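Local coordinates for uncharacterized protein (Bacteroides ovatus, PDB 4DQA), which is of unknown function but probably binds carbohydrate, pairing an N-terminal DUF1735 domain with a concanavalin A-like lectin/glucanase domain, at residues A[198-201]-A[202-205]; A[239-243]-A[244-248]; A[294-297]-A[298-301]; A[322-326]-A[327-331]. One frame throughout, in Å; residues are numbered along the deposited sequence.

Contact 1 (A[198-201]-A[202-205]); sequences ITPK and DYLE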
loop_
_atom_site.group_PDB
_atom_site.type_symbol
_atom_site.label_atom_id
_atom_site.label_comp_id
_atom_site.label_asym_id
_atom_site.label_seq_id
_atom_site.Cartn_x
_atom_site.Cartn_y
_atom_site.Cartn_z
ATOM N N ILE A 198 10.075 -32.488 11.763
ATOM C CA ILE A 198 11.071 -31.461 12.028
ATOM C C ILE A 198 10.428 -30.083 12.130
ATOM O O ILE A 198 10.688 -29.338 13.078
ATOM C CB ILE A 198 12.148 -31.419 10.925
ATOM C CG1 ILE A 198 12.907 -32.744 10.864
ATOM C CG2 ILE A 198 13.122 -30.291 11.189
ATOM C CD1 ILE A 198 13.609 -33.088 12.146
ATOM N N THR A 199 9.590 -29.740 11.152
ATOM C CA THR A 199 9.001 -28.410 11.089
ATOM C C THR A 199 7.565 -28.426 11.620
ATOM O O THR A 199 6.669 -29.000 11.010
ATOM C CB THR A 199 8.998 -27.914 9.642
ATOM O OG1 THR A 199 10.347 -27.902 9.165
ATOM C CG2 THR A 199 8.409 -26.522 9.545
ATOM N N PRO A 200 7.329 -27.773 12.763
ATOM C CA PRO A 200 5.981 -27.747 13.349
ATOM C C PRO A 200 4.955 -27.163 12.403
ATOM O O PRO A 200 5.312 -26.342 11.542
ATOM C CB PRO A 200 6.160 -26.886 14.605
ATOM C CG PRO A 200 7.607 -26.993 14.916
ATOM C CD PRO A 200 8.297 -27.040 13.590
ATOM N N LYS A 201 3.697 -27.576 12.580
ATOM C CA LYS A 201 2.607 -27.275 11.647
ATOM C C LYS A 201 2.366 -25.787 11.435
ATOM O O LYS A 201 1.816 -25.379 10.426
ATOM C CB LYS A 201 1.302 -27.887 12.152
ATOM C CG LYS A 201 0.807 -27.277 13.469
ATOM C CD LYS A 201 -0.445 -27.969 14.033
ATOM C CE LYS A 201 -0.815 -27.333 15.403
ATOM N NZ LYS A 201 -2.025 -27.916 16.073
ATOM N N ASP A 202 2.777 -24.991 12.423
ATOM C CA ASP A 202 2.522 -23.560 12.421
ATOM C C ASP A 202 3.771 -22.706 12.214
ATOM O O ASP A 202 3.749 -21.473 12.444
ATOM C CB ASP A 202 1.712 -23.136 13.673
ATOM C CG ASP A 202 2.230 -23.732 14.985
ATOM O OD1 ASP A 202 3.324 -24.335 15.037
ATOM O OD2 ASP A 202 1.499 -23.634 16.013
ATOM N N TYR A 203 4.843 -23.313 11.693
ATOM C CA TYR A 203 6.105 -22.608 11.437
ATOM C C TYR A 203 6.289 -22.335 9.951
ATOM O O TYR A 203 6.298 -23.259 9.131
ATOM C CB TYR A 203 7.284 -23.421 11.959
ATOM C CG TYR A 203 7.575 -23.197 13.423
ATOM C CD1 TYR A 203 6.555 -23.245 14.368
ATOM C CD2 TYR A 203 8.848 -22.919 13.864
ATOM C CE1 TYR A 203 6.807 -23.016 15.719
ATOM C CE2 TYR A 203 9.108 -22.693 15.201
ATOM C CZ TYR A 203 8.081 -22.753 16.120
ATOM O OH TYR A 203 8.332 -22.533 17.456
ATOM N N LEU A 204 6.437 -21.066 9.606
ATOM C CA LEU A 204 6.756 -20.682 8.240
ATOM C C LEU A 204 8.071 -21.261 7.787
ATOM O O LEU A 204 9.052 -21.286 8.523
ATOM C CB LEU A 204 6.909 -19.177 8.129
ATOM C CG LEU A 204 5.696 -18.331 7.927
ATOM C CD1 LEU A 204 6.131 -16.885 8.080
ATOM C CD2 LEU A 204 5.106 -18.565 6.532
ATOM N N GLU A 205 8.106 -21.704 6.550
ATOM C CA GLU A 205 9.241 -22.423 6.010
ATOM C C GLU A 205 9.328 -22.222 4.527
ATOM O O GLU A 205 8.311 -22.163 3.838
ATOM C CB GLU A 205 9.091 -23.925 6.299
ATOM C CG GLU A 205 10.192 -24.805 5.763
ATOM C CD GLU A 205 10.033 -26.260 6.193
ATOM O OE1 GLU A 205 8.974 -26.881 5.887
ATOM O OE2 GLU A 205 10.967 -26.796 6.835
#

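Contact 2 (A[239-243]-A[244-248]); sequences IYVNG and EKWAG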
loop_
_atom_site.group_PDB
_atom_site.type_symbol
_atom_site.label_atom_id
_atom_site.label_comp_id
_atom_site.label_asym_id
_atom_site.label_seq_id
_atom_site.Cartn_x
_atom_site.Cartn_y
_atom_site.Cartn_z
ATOM N N ILE A 239 13.072 -14.609 5.432
ATOM C CA ILE A 239 11.636 -14.702 5.626
ATOM C C ILE A 239 11.262 -13.597 6.602
ATOM O O ILE A 239 11.856 -13.464 7.680
ATOM C CB ILE A 239 11.239 -16.056 6.239
ATOM C CG1 ILE A 239 11.501 -17.177 5.242
ATOM C CG2 ILE A 239 9.765 -16.048 6.649
ATOM C CD1 ILE A 239 11.313 -18.568 5.793
ATOM N N TYR A 240 10.269 -12.799 6.211
ATOM C CA TYR A 240 9.853 -11.632 6.949
ATOM C C TYR A 240 8.390 -11.754 7.351
ATOM O O TYR A 240 7.558 -12.184 6.555
ATOM C CB TYR A 240 10.013 -10.372 6.070
ATOM C CG TYR A 240 11.424 -10.065 5.637
ATOM C CD1 TYR A 240 11.985 -10.705 4.550
ATOM C CD2 TYR A 240 12.174 -9.115 6.299
ATOM C CE1 TYR A 240 13.276 -10.435 4.143
ATOM C CE2 TYR A 240 13.475 -8.837 5.893
ATOM C CZ TYR A 240 14.002 -9.498 4.806
ATOM O OH TYR A 240 15.291 -9.230 4.373
ATOM N N VAL A 241 8.089 -11.383 8.590
ATOM C CA VAL A 241 6.730 -11.386 9.099
ATOM C C VAL A 241 6.471 -9.983 9.632
ATOM O O VAL A 241 7.186 -9.509 10.503
ATOM C CB VAL A 241 6.537 -12.419 10.184
ATOM C CG1 VAL A 241 5.129 -12.356 10.742
ATOM C CG2 VAL A 241 6.828 -13.819 9.643
ATOM N N ASN A 242 5.445 -9.335 9.097
ATOM C CA ASN A 242 5.069 -7.968 9.489
ATOM C C ASN A 242 6.255 -7.037 9.377
ATOM O O ASN A 242 6.469 -6.164 10.214
ATOM C CB ASN A 242 4.481 -7.943 10.889
ATOM C CG ASN A 242 3.182 -8.696 10.975
ATOM O OD1 ASN A 242 2.549 -9.003 9.932
ATOM N ND2 ASN A 242 2.766 -9.018 12.179
ATOM N N GLY A 243 7.028 -7.262 8.333
ATOM C CA GLY A 243 8.182 -6.414 8.042
ATOM C C GLY A 243 9.443 -6.709 8.848
ATOM O O GLY A 243 10.470 -6.069 8.616
ATOM N N GLU A 244 9.370 -7.647 9.796
ATOM C CA GLU A 244 10.522 -8.032 10.608
ATOM C C GLU A 244 11.150 -9.321 10.078
ATOM O O GLU A 244 10.455 -10.285 9.778
ATOM C CB GLU A 244 10.125 -8.256 12.072
ATOM C CG GLU A 244 9.515 -7.057 12.801
ATOM C CD GLU A 244 9.096 -7.408 14.222
ATOM O OE1 GLU A 244 9.964 -7.846 15.014
ATOM O OE2 GLU A 244 7.898 -7.263 14.555
ATOM N N LYS A 245 12.475 -9.360 9.984
ATOM C CA LYS A 245 13.136 -10.568 9.501
ATOM C C LYS A 245 13.091 -11.620 10.597
ATOM O O LYS A 245 13.633 -11.409 11.685
ATOM C CB LYS A 245 14.588 -10.278 9.093
ATOM C CG LYS A 245 15.290 -11.454 8.414
ATOM C CD LYS A 245 16.620 -11.031 7.763
ATOM C CE LYS A 245 17.292 -12.212 7.076
ATOM N NZ LYS A 245 18.611 -11.861 6.469
ATOM N N TRP A 246 12.419 -12.746 10.327
ATOM C CA TRP A 246 12.257 -13.826 11.310
ATOM C C TRP A 246 13.246 -14.958 11.105
ATOM O O TRP A 246 13.457 -15.789 11.994
ATOM C CB TRP A 246 10.848 -14.406 11.232
ATOM C CG TRP A 246 9.817 -13.679 12.045
ATOM C CD1 TRP A 246 9.824 -12.370 12.381
ATOM C CD2 TRP A 246 8.617 -14.236 12.616
ATOM N NE1 TRP A 246 8.715 -12.060 13.131
ATOM C CE2 TRP A 246 7.966 -13.193 13.306
ATOM C CE3 TRP A 246 8.043 -15.517 12.631
ATOM C CZ2 TRP A 246 6.765 -13.376 13.987
ATOM C CZ3 TRP A 246 6.841 -15.696 13.309
ATOM C CH2 TRP A 246 6.222 -14.632 13.985
ATOM N N ALA A 247 13.826 -15.020 9.918
ATOM C CA ALA A 247 14.817 -16.039 9.623
ATOM C C ALA A 247 15.570 -15.677 8.370
ATOM O O ALA A 247 15.086 -14.933 7.507
ATOM C CB ALA A 247 14.175 -17.380 9.477
ATOM N N GLY A 248 16.786 -16.185 8.270
ATOM C CA GLY A 248 17.562 -15.981 7.078
ATOM C C GLY A 248 18.471 -17.146 6.782
ATOM O O GLY A 248 18.721 -18.005 7.641
HETATM O O HOH W 1 17.244 -10.970 3.671
#

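Contact 3 (A[294-297]-A[298-301]); sequences TENQ and LKQN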
loop_
_atom_site.group_PDB
_atom_site.type_symbol
_atom_site.label_atom_id
_atom_site.label_comp_id
_atom_site.label_asym_id
_atom_site.label_seq_id
_atom_site.Cartn_x
_atom_site.Cartn_y
_atom_site.Cartn_z
ATOM N N THR A 294 13.386 -4.811 -0.731
ATOM C CA THR A 294 14.073 -4.467 0.503
ATOM C C THR A 294 13.069 -4.521 1.667
ATOM O O THR A 294 11.843 -4.510 1.452
ATOM C CB THR A 294 14.661 -3.058 0.435
ATOM O OG1 THR A 294 13.602 -2.103 0.350
ATOM C CG2 THR A 294 15.591 -2.878 -0.799
ATOM N N GLU A 295 13.586 -4.571 2.896
ATOM C CA GLU A 295 12.729 -4.518 4.092
ATOM C C GLU A 295 11.818 -3.299 4.042
ATOM O O GLU A 295 10.631 -3.394 4.353
ATOM C CB GLU A 295 13.572 -4.433 5.367
ATOM C CG GLU A 295 14.406 -5.632 5.644
ATOM C CD GLU A 295 14.893 -5.666 7.085
ATOM O OE1 GLU A 295 14.365 -4.882 7.912
ATOM O OE2 GLU A 295 15.806 -6.473 7.379
ATOM N N ASN A 296 12.371 -2.152 3.665
ATOM C CA ASN A 296 11.585 -0.931 3.599
ATOM C C ASN A 296 10.493 -1.026 2.545
ATOM O O ASN A 296 9.377 -0.563 2.751
ATOM C CB ASN A 296 12.463 0.279 3.334
ATOM C CG ASN A 296 13.269 0.672 4.546
ATOM O OD1 ASN A 296 12.911 0.340 5.673
ATOM N ND2 ASN A 296 14.358 1.388 4.324
ATOM N N GLN A 297 10.804 -1.646 1.415
ATOM C CA GLN A 297 9.785 -1.789 0.375
ATOM C C GLN A 297 8.681 -2.725 0.825
ATOM O O GLN A 297 7.512 -2.515 0.504
ATOM C CB GLN A 297 10.414 -2.296 -0.927
ATOM C CG GLN A 297 11.175 -1.235 -1.674
ATOM C CD GLN A 297 12.063 -1.778 -2.774
ATOM O OE1 GLN A 297 12.440 -2.945 -2.794
ATOM N NE2 GLN A 297 12.421 -0.894 -3.710
ATOM N N LEU A 298 9.042 -3.769 1.550
ATOM C CA LEU A 298 8.032 -4.675 2.054
ATOM C C LEU A 298 7.138 -3.964 3.060
ATOM O O LEU A 298 5.920 -4.067 2.970
ATOM C CB LEU A 298 8.678 -5.888 2.705
ATOM C CG LEU A 298 9.469 -6.812 1.784
ATOM C CD1 LEU A 298 10.234 -7.819 2.615
ATOM C CD2 LEU A 298 8.555 -7.532 0.836
ATOM N N LYS A 299 7.738 -3.242 4.000
ATOM C CA LYS A 299 6.989 -2.562 5.060
ATOM C C LYS A 299 6.039 -1.528 4.539
ATOM O O LYS A 299 4.893 -1.456 4.997
ATOM C CB LYS A 299 7.922 -1.868 6.041
ATOM C CG LYS A 299 8.644 -2.802 6.931
ATOM C CD LYS A 299 9.750 -2.053 7.662
ATOM C CE LYS A 299 10.551 -3.009 8.526
ATOM N NZ LYS A 299 11.763 -2.360 9.088
ATOM N N GLN A 300 6.502 -0.725 3.586
ATOM C CA GLN A 300 5.725 0.420 3.176
ATOM C C GLN A 300 4.604 0.062 2.222
ATOM O O GLN A 300 3.656 0.822 2.105
ATOM C CB GLN A 300 6.640 1.455 2.547
ATOM C CG GLN A 300 7.580 2.051 3.592
ATOM C CD GLN A 300 8.403 3.184 3.044
ATOM O OE1 GLN A 300 9.602 3.026 2.787
ATOM N NE2 GLN A 300 7.767 4.347 2.864
ATOM N N ASN A 301 4.677 -1.106 1.600
ATOM C CA ASN A 301 3.706 -1.472 0.570
ATOM C C ASN A 301 2.829 -2.673 0.908
ATOM O O ASN A 301 2.194 -3.239 0.035
ATOM C CB ASN A 301 4.413 -1.708 -0.760
ATOM C CG ASN A 301 5.066 -0.466 -1.267
ATOM O OD1 ASN A 301 4.385 0.470 -1.691
ATOM N ND2 ASN A 301 6.381 -0.395 -1.130
#

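Contact 4 (A[322-326]-A[327-331]); sequences ETQEG and GVIKD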
loop_
_atom_site.group_PDB
_atom_site.type_symbol
_atom_site.label_atom_id
_atom_site.label_comp_id
_atom_site.label_asym_id
_atom_site.label_seq_id
_atom_site.Cartn_x
_atom_site.Cartn_y
_atom_site.Cartn_z
ATOM N N GLU A 322 -10.292 -8.405 -9.294
ATOM C CA GLU A 322 -9.850 -9.272 -10.389
ATOM C C GLU A 322 -11.012 -9.938 -11.081
ATOM O O GLU A 322 -11.993 -10.358 -10.472
ATOM C CB GLU A 322 -8.872 -10.353 -9.933
ATOM C CG GLU A 322 -7.454 -9.837 -9.684
ATOM C CD GLU A 322 -7.133 -9.484 -8.244
ATOM O OE1 GLU A 322 -7.691 -10.092 -7.308
ATOM O OE2 GLU A 322 -6.281 -8.591 -8.088
ATOM N N THR A 323 -10.865 -10.038 -12.383
ATOM C CA THR A 323 -11.795 -10.771 -13.203
ATOM C C THR A 323 -11.615 -12.263 -13.055
ATOM O O THR A 323 -10.527 -12.790 -13.308
ATOM C CB THR A 323 -11.571 -10.392 -14.668
ATOM O OG1 THR A 323 -11.944 -9.021 -14.860
ATOM C CG2 THR A 323 -12.369 -11.277 -15.603
ATOM N N GLN A 324 -12.686 -12.946 -12.669
ATOM C CA GLN A 324 -12.789 -14.398 -12.712
ATOM C C GLN A 324 -13.857 -14.794 -13.692
ATOM O O GLN A 324 -15.004 -14.344 -13.596
ATOM C CB GLN A 324 -13.142 -14.957 -11.328
ATOM C CG GLN A 324 -12.037 -14.733 -10.320
ATOM C CD GLN A 324 -12.266 -15.475 -9.009
ATOM O OE1 GLN A 324 -12.278 -16.711 -8.975
ATOM N NE2 GLN A 324 -12.377 -14.714 -7.919
ATOM N N GLU A 325 -13.481 -15.621 -14.675
ATOM C CA GLU A 325 -14.432 -16.190 -15.615
ATOM C C GLU A 325 -13.819 -17.392 -16.283
ATOM O O GLU A 325 -12.608 -17.442 -16.475
ATOM C CB GLU A 325 -14.835 -15.185 -16.668
ATOM C CG GLU A 325 -15.900 -15.746 -17.659
ATOM C CD GLU A 325 -17.202 -16.174 -16.956
ATOM O OE1 GLU A 325 -17.325 -17.360 -16.505
ATOM O OE2 GLU A 325 -18.095 -15.291 -16.851
ATOM N N GLY A 326 -14.643 -18.401 -16.560
ATOM C CA GLY A 326 -14.212 -19.551 -17.354
ATOM C C GLY A 326 -13.101 -20.445 -16.816
ATOM O O GLY A 326 -12.450 -21.179 -17.592
ATOM N N GLY A 327 -12.924 -20.430 -15.517
ATOM C CA GLY A 327 -11.870 -21.184 -14.854
ATOM C C GLY A 327 -10.583 -20.383 -14.672
ATOM O O GLY A 327 -9.604 -20.913 -14.177
ATOM N N VAL A 328 -10.593 -19.116 -15.066
ATOM C CA VAL A 328 -9.413 -18.264 -15.021
ATOM C C VAL A 328 -9.613 -17.157 -14.000
ATOM O O VAL A 328 -10.732 -16.662 -13.815
ATOM C CB VAL A 328 -9.182 -17.661 -16.417
ATOM C CG1 VAL A 328 -8.127 -16.595 -16.410
ATOM C CG2 VAL A 328 -8.831 -18.789 -17.404
ATOM N N ILE A 329 -8.542 -16.796 -13.296
ATOM C CA ILE A 329 -8.514 -15.560 -12.507
ATOM C C ILE A 329 -7.357 -14.719 -13.070
ATOM O O ILE A 329 -6.174 -15.141 -13.045
ATOM C CB ILE A 329 -8.419 -15.780 -10.976
ATOM C CG1 ILE A 329 -8.409 -14.441 -10.248
ATOM C CG2 ILE A 329 -7.213 -16.641 -10.588
ATOM C CD1 ILE A 329 -8.549 -14.583 -8.709
ATOM N N LYS A 330 -7.704 -13.553 -13.610
ATOM C CA LYS A 330 -6.732 -12.690 -14.264
ATOM C C LYS A 330 -6.095 -11.778 -13.236
ATOM O O LYS A 330 -6.788 -11.098 -12.501
ATOM C CB LYS A 330 -7.423 -11.857 -15.335
ATOM C CG LYS A 330 -8.217 -12.705 -16.304
ATOM C CD LYS A 330 -8.895 -11.862 -17.381
ATOM C CE LYS A 330 -7.892 -11.086 -18.215
ATOM N NZ LYS A 330 -7.156 -11.960 -19.170
ATOM N N ASP A 331 -4.766 -11.773 -13.191
ATOM C CA ASP A 331 -4.103 -10.972 -12.180
ATOM C C ASP A 331 -4.142 -9.484 -12.533
ATOM O O ASP A 331 -4.540 -9.074 -13.646
ATOM C CB ASP A 331 -2.679 -11.473 -11.944
ATOM C CG ASP A 331 -1.669 -10.747 -12.772
ATOM O OD1 ASP A 331 -1.869 -10.660 -14.012
ATOM O OD2 ASP A 331 -0.658 -10.257 -12.193
HETATM O O HOH W 2 -8.317 -8.928 -13.301
#

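Contact 1 (A[198-201]-A[202-205])
A chi1 of -59° sets the T199 hydroxyl beside its own backbone N and opposite the carbonyl carbon, from where it meets the far end of E205, whose CG is anti to the backbone N and whose chain stays extended beyond it. Between these two residues the chain turns a corner through a type I beta turn from P200 to Y203, leaving the short strand 199-200 and entering strand 203-208 of the concanavalin A-like domain. T199 OG1 donates to E205 OE2 at 2.7 Å, approaching from above the carboxylate plane, 47° out of it. The T199 methyl lies against the same carboxylate, CG2 being 3.7 Å from E205 CD. E205 OE1 has a different partner, a salt bridge to R190, so both carboxylate oxygens are engaged and the group's rotation is probably fixed from two directions.

The turn itself closes with Y203 N donating to P200 O at 3.1 Å, the donor standing well above the carbonyl plane. The proline ring lies over one face of the Y203 ring: P200 CG sits 4.0 Å from the centroid of the Y203 ring, 14° off its normal, in a CH-pi contact displaced toward the rim. P200 CB comes down nearest the CD1 side of the same ring. Y203 and T199 also touch R213 of strand 212-213, while L204 turns the other way, onto strand 236-241. D202 completes the corner: its OD1 lies in the plane of the Y203 ring, at the edge, and 3.8 Å from P200 CB.

Contact 2 (A[239-243]-A[244-248])
The W246 indole turns one face to V241, on the side of a beta hairpin that carries V241 and I239, and the valine is set squarely over it. This hairpin, strands 236-241 and 244-250 joined by a type I' turn from V241 to E244, belongs to the large antiparallel sheet of the lectin-like domain. V241 CB stands 3.6 Å from the centroid of the W246 five-membered ring, 13° off its normal, in a CH-pi contact. Both methyls spread toward the six-membered ring on that same face, CG1 toward CZ2 and CG2 3.5 Å from W246 CD2. A cation-pi interaction with K216 adds a charged neighbour to the indole.

On the other face of the hairpin the K245 stem passes across the Y240 ring, its CG over one face and K245 CB 3.7 Å from Y240 CE2. K245 is extended from chi1 (-173°) onward, which carries its amine alongside the ring to a water shared with Y240 OH; the lysine's bond to that water is weak.

A classic beta bulge lets W246 and A247 both face I239. I239 O takes W246 N at 2.8 Å, nearly along the C=O axis, and a weak second bond from A247 N at 3.4 Å.

Contact 3 (A[294-297]-A[298-301])
E295 and K299 lie side by side, one helical turn apart and pointing the same way, with E295 OE1 and K299 NZ forming a long salt bridge of 3.8 Å. The lysine's aliphatic part runs past the backbone too: K299 CG is 3.3 Å from E295 O, the oxygen that accepts K299 N at 2.9 Å. L298 is the buried member; its CG rests 3.3 Å from T294 O and its side chain packs on Y240, which E295 also touches.

At the C-terminal end Q297 O is gripped mainly by a side chain. N301 ND2 donates to it at 2.9 Å, in the carbonyl plane and on a lone pair, with the oxygen close to the plane of the N301 amide. The backbone N301 N adds just a weak bond to that oxygen, as the chain leaves helical geometry here.

Further out, the first turn is positioned by reciprocal bonds. Q297 N donates to T294 OG1 at 3.0 Å, and T294 N returns one to Q297 OE1 at 2.9 Å. The T294 hydroxyl sits between its own N and carbonyl carbon (chi1 66°), facing the opening turn. This pairing is a capping box, with T294 as N-cap of the short helix 295-300.

Contact 4 (A[322-326]-A[327-331])
Q324 and I329 lie side by side, pointing the same way, the aliphatic stem of the glutamine packing along the isoleucine. Q324 CG comes 3.6 Å from I329 CG1, and the isoleucine's CD1 reaches the glutamine's amide carbon. With CG1 anti to its backbone N (chi1 -179°), I329 sends its longer branch along the glutamine stem, while the Q324 amide reaches on to donate from NE2 to I343 O.

The backbone bonds define the antiparallel pairing of strands 324-325 and 328-330, a hairpin at the margin of a five-stranded antiparallel sheet in which 324-325 is outermost within the chain. K330 N donates to T323 O at 2.9 Å and almost straight, with an N-H...O angle of 174°. Nearer the turn, E325 N and V328 O bond at 3.1 Å, and V328 N and E325 O at 3.0 Å, closing the type I' turn through G326 and G327. Both glycines have positive phi, and at the G327 backbone angles the position of a CB would be pressed against the carbonyl O of G326.

Other polar links work from the margins. At the open end a water accepts from T323 N and donates to K330 O, extending the strand pairing by one bridged step. E322 CG packs over that same K330 O, and its carboxylate accepts from K317 N and L318 N.

The chemistry thus implies a hairpin closed mainly by backbone bonds. Further backbone bonds, G327 with T340 and I329 with G338, join it to strand 337-340, while the polar ends of Q324 and E322 tie it to I343, K317 and L318.

How the contacts relate
Contacts 1, 2 and 3 form a chain of packing in the lectin-like domain, with contact 2 in the middle. On one face of its hairpin, L204 of contact 1 reaches in, L204 CD1 lying 3.5 Å from V241 CG2. On the other, helix 295-300 packs against Y240, with Y240 CE2 3.3 Å from E295 CG, and K299 CE approaches G243 O at the turn. Contacts 1 and 3 themselves stay about 11 Å apart at nearest atoms. Contact 4 stands apart on the edge of a different sheet, its centre about 31 Å from that of contact 2 and its nearest atoms about 13 Å from contact 3.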